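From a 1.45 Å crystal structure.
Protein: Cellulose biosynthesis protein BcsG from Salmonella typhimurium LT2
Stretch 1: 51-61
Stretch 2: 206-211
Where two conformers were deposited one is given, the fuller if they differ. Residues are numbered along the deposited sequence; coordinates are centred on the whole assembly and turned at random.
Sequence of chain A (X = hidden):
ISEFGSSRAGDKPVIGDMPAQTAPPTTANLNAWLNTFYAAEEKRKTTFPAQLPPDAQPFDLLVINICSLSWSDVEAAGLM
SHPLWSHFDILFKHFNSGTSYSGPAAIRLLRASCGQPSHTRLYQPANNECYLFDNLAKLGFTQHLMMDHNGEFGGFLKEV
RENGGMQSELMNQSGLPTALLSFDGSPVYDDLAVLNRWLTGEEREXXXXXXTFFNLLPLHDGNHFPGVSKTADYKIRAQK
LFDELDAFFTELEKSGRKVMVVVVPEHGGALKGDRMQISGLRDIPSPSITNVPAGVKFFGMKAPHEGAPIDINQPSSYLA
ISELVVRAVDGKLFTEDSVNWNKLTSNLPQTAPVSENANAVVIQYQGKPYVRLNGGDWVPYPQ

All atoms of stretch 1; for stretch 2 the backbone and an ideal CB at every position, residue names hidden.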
# COMPACT_ATOMS: atom_id res chain seq x y z
N GLN A 51 23.40 0.93 -9.69
CA GLN A 51 23.23 2.31 -10.18
C GLN A 51 22.32 2.19 -11.40
O GLN A 51 22.13 1.09 -11.93
CB GLN A 51 24.57 3.02 -10.52
CG GLN A 51 25.33 2.44 -11.71
CD GLN A 51 25.77 1.00 -11.51
OE1 GLN A 51 26.45 0.66 -10.53
NE2 GLN A 51 25.37 0.13 -12.43
N LEU A 52 21.77 3.32 -11.84
CA LEU A 52 20.96 3.32 -13.05
C LEU A 52 21.87 3.32 -14.27
O LEU A 52 22.93 3.95 -14.22
CB LEU A 52 20.05 4.55 -13.07
CG LEU A 52 18.98 4.59 -11.98
CD1 LEU A 52 18.16 5.87 -12.10
CD2 LEU A 52 18.10 3.35 -12.03
N PRO A 53 21.47 2.63 -15.36
CA PRO A 53 22.23 2.65 -16.62
C PRO A 53 22.29 4.07 -17.20
O PRO A 53 21.44 4.92 -16.86
CB PRO A 53 21.43 1.72 -17.53
CG PRO A 53 20.04 1.72 -16.96
CD PRO A 53 20.25 1.80 -15.48
N PRO A 54 23.27 4.34 -18.08
CA PRO A 54 23.38 5.73 -18.55
C PRO A 54 22.20 6.19 -19.41
O PRO A 54 21.91 7.39 -19.46
CB PRO A 54 24.72 5.74 -19.34
CG PRO A 54 25.43 4.49 -18.92
CD PRO A 54 24.36 3.49 -18.62
N ASP A 55 21.49 5.23 -20.02
CA ASP A 55 20.28 5.54 -20.81
C ASP A 55 18.96 5.40 -20.03
O ASP A 55 17.87 5.26 -20.64
CB ASP A 55 20.25 4.66 -22.06
CG ASP A 55 20.24 3.18 -21.74
OD1 ASP A 55 20.52 2.79 -20.57
OD2 ASP A 55 19.92 2.40 -22.66
N ALA A 56 19.04 5.46 -18.70
CA ALA A 56 17.82 5.43 -17.86
C ALA A 56 17.00 6.68 -18.13
O ALA A 56 17.53 7.74 -18.47
CB ALA A 56 18.17 5.35 -16.38
N GLN A 57 15.69 6.55 -18.00
CA GLN A 57 14.76 7.65 -18.24
C GLN A 57 14.18 8.14 -16.92
O GLN A 57 13.61 7.34 -16.17
CB GLN A 57 13.64 7.19 -19.17
CG GLN A 57 14.15 6.69 -20.50
CD GLN A 57 14.86 7.78 -21.29
OE1 GLN A 57 14.27 8.81 -21.57
NE2 GLN A 57 16.13 7.57 -21.61
N PRO A 58 14.31 9.45 -16.63
CA PRO A 58 13.74 10.02 -15.39
C PRO A 58 12.21 9.95 -15.41
O PRO A 58 11.57 10.06 -16.45
CB PRO A 58 14.18 11.50 -15.44
CG PRO A 58 15.33 11.54 -16.37
CD PRO A 58 15.07 10.48 -17.39
N PHE A 59 11.66 9.70 -14.24
CA PHE A 59 10.22 9.78 -14.03
C PHE A 59 9.97 10.04 -12.56
O PHE A 59 10.91 9.98 -11.75
CB PHE A 59 9.54 8.47 -14.48
CG PHE A 59 9.82 7.27 -13.58
CD1 PHE A 59 11.02 6.55 -13.71
CD2 PHE A 59 8.90 6.89 -12.59
CE1 PHE A 59 11.27 5.46 -12.89
CE2 PHE A 59 9.16 5.77 -11.78
CZ PHE A 59 10.35 5.05 -11.93
N ASP A 60 8.71 10.33 -12.22
CA ASP A 60 8.29 10.54 -10.83
C ASP A 60 7.44 9.39 -10.32
O ASP A 60 6.55 8.91 -11.04
CB ASP A 60 7.49 11.83 -10.70
CG ASP A 60 8.25 13.05 -11.10
OD1 ASP A 60 9.44 13.13 -10.77
OD2 ASP A 60 7.63 13.97 -11.72
N LEU A 61 7.75 8.91 -9.12
CA LEU A 61 6.91 7.94 -8.39
C LEU A 61 6.06 8.70 -7.37
O LEU A 61 6.58 9.52 -6.61
CB LEU A 61 7.78 6.89 -7.66
CG LEU A 61 7.00 5.98 -6.70
CD1 LEU A 61 6.10 5.04 -7.47
CD2 LEU A 61 7.93 5.13 -5.84
N UNK A 206 11.98 19.78 -13.99
CA UNK A 206 12.33 19.32 -15.37
C UNK A 206 12.26 17.80 -15.59
O UNK A 206 11.20 17.19 -15.33
CB UNK A 206 13.75 19.79 -15.71
N UNK A 207 13.36 17.23 -16.09
CA UNK A 207 13.56 15.78 -16.23
C UNK A 207 14.19 15.28 -14.91
O UNK A 207 15.17 14.52 -14.88
CB UNK A 207 14.44 15.45 -17.43
N UNK A 208 13.63 15.75 -13.82
CA UNK A 208 14.04 15.24 -12.53
C UNK A 208 13.40 13.89 -12.29
O UNK A 208 12.37 13.50 -12.89
CB UNK A 208 13.68 16.22 -11.41
N UNK A 209 14.05 13.14 -11.43
CA UNK A 209 13.39 11.98 -10.88
C UNK A 209 13.13 12.18 -9.41
O UNK A 209 13.95 12.72 -8.67
CB UNK A 209 14.22 10.72 -11.11
N UNK A 210 11.94 11.76 -9.00
CA UNK A 210 11.52 12.01 -7.63
C UNK A 210 10.60 10.90 -7.17
O UNK A 210 10.00 10.22 -7.98
CB UNK A 210 10.83 13.37 -7.51
N UNK A 211 10.49 10.77 -5.86
CA UNK A 211 9.63 9.76 -5.24
C UNK A 211 8.96 10.43 -4.07
O UNK A 211 9.63 10.94 -3.18
CB UNK A 211 10.41 8.52 -4.80

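Position 206 lies beyond the reach of stretch 1. No atom of that stretch comes within 5.5 Å of its ideal CB. Its phi is positive (91°), a value that glycine adopts most easily. Stretch 1 sets no preference here. The residue is Ala-206, the first to leave helical angles after a helix.

At position 207 the CA-to-CB bond points sideways. The ideal CB is 4.1 Å from Pro-58 CG, and stretch 1 offers no charge or polar group nearby. Many side chains would fit, small or polar ones included. The residue is Asn-207. Its ND2 lies 4.1 Å from Pro-58 CG, but its backbone comes closer, with Asn-207 O 3.2 Å from Pro-58 CB.

At position 208 CA-to-CB points away from stretch 1, so stretch 1 hardly limits the choice. The residue is Ser-208. Its OG bonds to a residue next to the stretch, and its O packs 3.7 Å from Pro-58 CB.

At position 209 CA-to-CB points sideways, and the ideal CB is 3.5 Å from Phe-59 O. A long side chain could run back along the loop, past Pro-58 and toward Leu-52 and Ala-56. Apolar carbons line this path, and the carbonyls of Ala-56 and Gln-57 offer acceptors. Lysine, arginine, glutamine or methionine would suit. The residue is Arg-209. Its guanidinium is sandwiched, with Pro-58 CA over one face and Leu-52 CD1, 3.5 Å from Arg-209 NE, over the opposite one. Water 2 accepts from Arg-209 NE (3.0 Å) and donates to Gln-57 O (2.8 Å). Water 1 accepts from Arg-209 NH2 (2.8 Å) and donates a weak bond to Ala-56 O (3.4 Å).

Position 210 pairs with Asp-60 in a parallel bridge, and both side chains lie on the same face of the sheet. The ideal CB is 3.6 Å from Asp-60 OD1, so a short donor is favoured; serine or threonine would suit. The residue is Ser-210. With chi1 in p, its OG donates to Asp-60 OD1 at 2.7 Å. Water 3 joins this OG to Leu-61 O. The backbone secures the register: Leu-61 N donates to Ser-210 O at 2.8 Å, and Ser-210 N makes a weak bond to Phe-59 O at 3.4 Å.

Position 211 pairs with Leu-61, and both side chains lie on the other face. The ideal CB is 4.2 Å from Leu-61 CB. Alanine, valine or another apolar residue would suit. The residue is Ala-211, whose CB packs 4.3 Å from Leu-61 CB.

Stretch 2, residues 206-211: ANSRSA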
# COMPACT_ATOMS: atom_id res chain seq x y z
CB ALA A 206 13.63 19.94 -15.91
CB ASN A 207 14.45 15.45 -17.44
CG ASN A 207 15.93 15.78 -17.21
OD1 ASN A 207 16.28 16.64 -16.39
ND2 ASN A 207 16.81 15.08 -17.93
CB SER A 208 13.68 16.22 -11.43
OG SER A 208 14.82 16.96 -11.02
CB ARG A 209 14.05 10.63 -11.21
CG ARG A 209 15.46 10.50 -10.82
CD ARG A 209 16.08 9.17 -11.20
NE ARG A 209 16.14 8.64 -12.57
CZ ARG A 209 17.00 9.04 -13.52
NH1 ARG A 209 17.79 10.08 -13.31
NH2 ARG A 209 17.03 8.42 -14.70
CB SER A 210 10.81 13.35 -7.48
OG SER A 210 9.53 13.34 -8.09
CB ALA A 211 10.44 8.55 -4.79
O HOH W 1 19.24 9.47 -16.12
O HOH W 2 15.03 6.26 -14.02
O HOH W 3 7.37 12.22 -6.89
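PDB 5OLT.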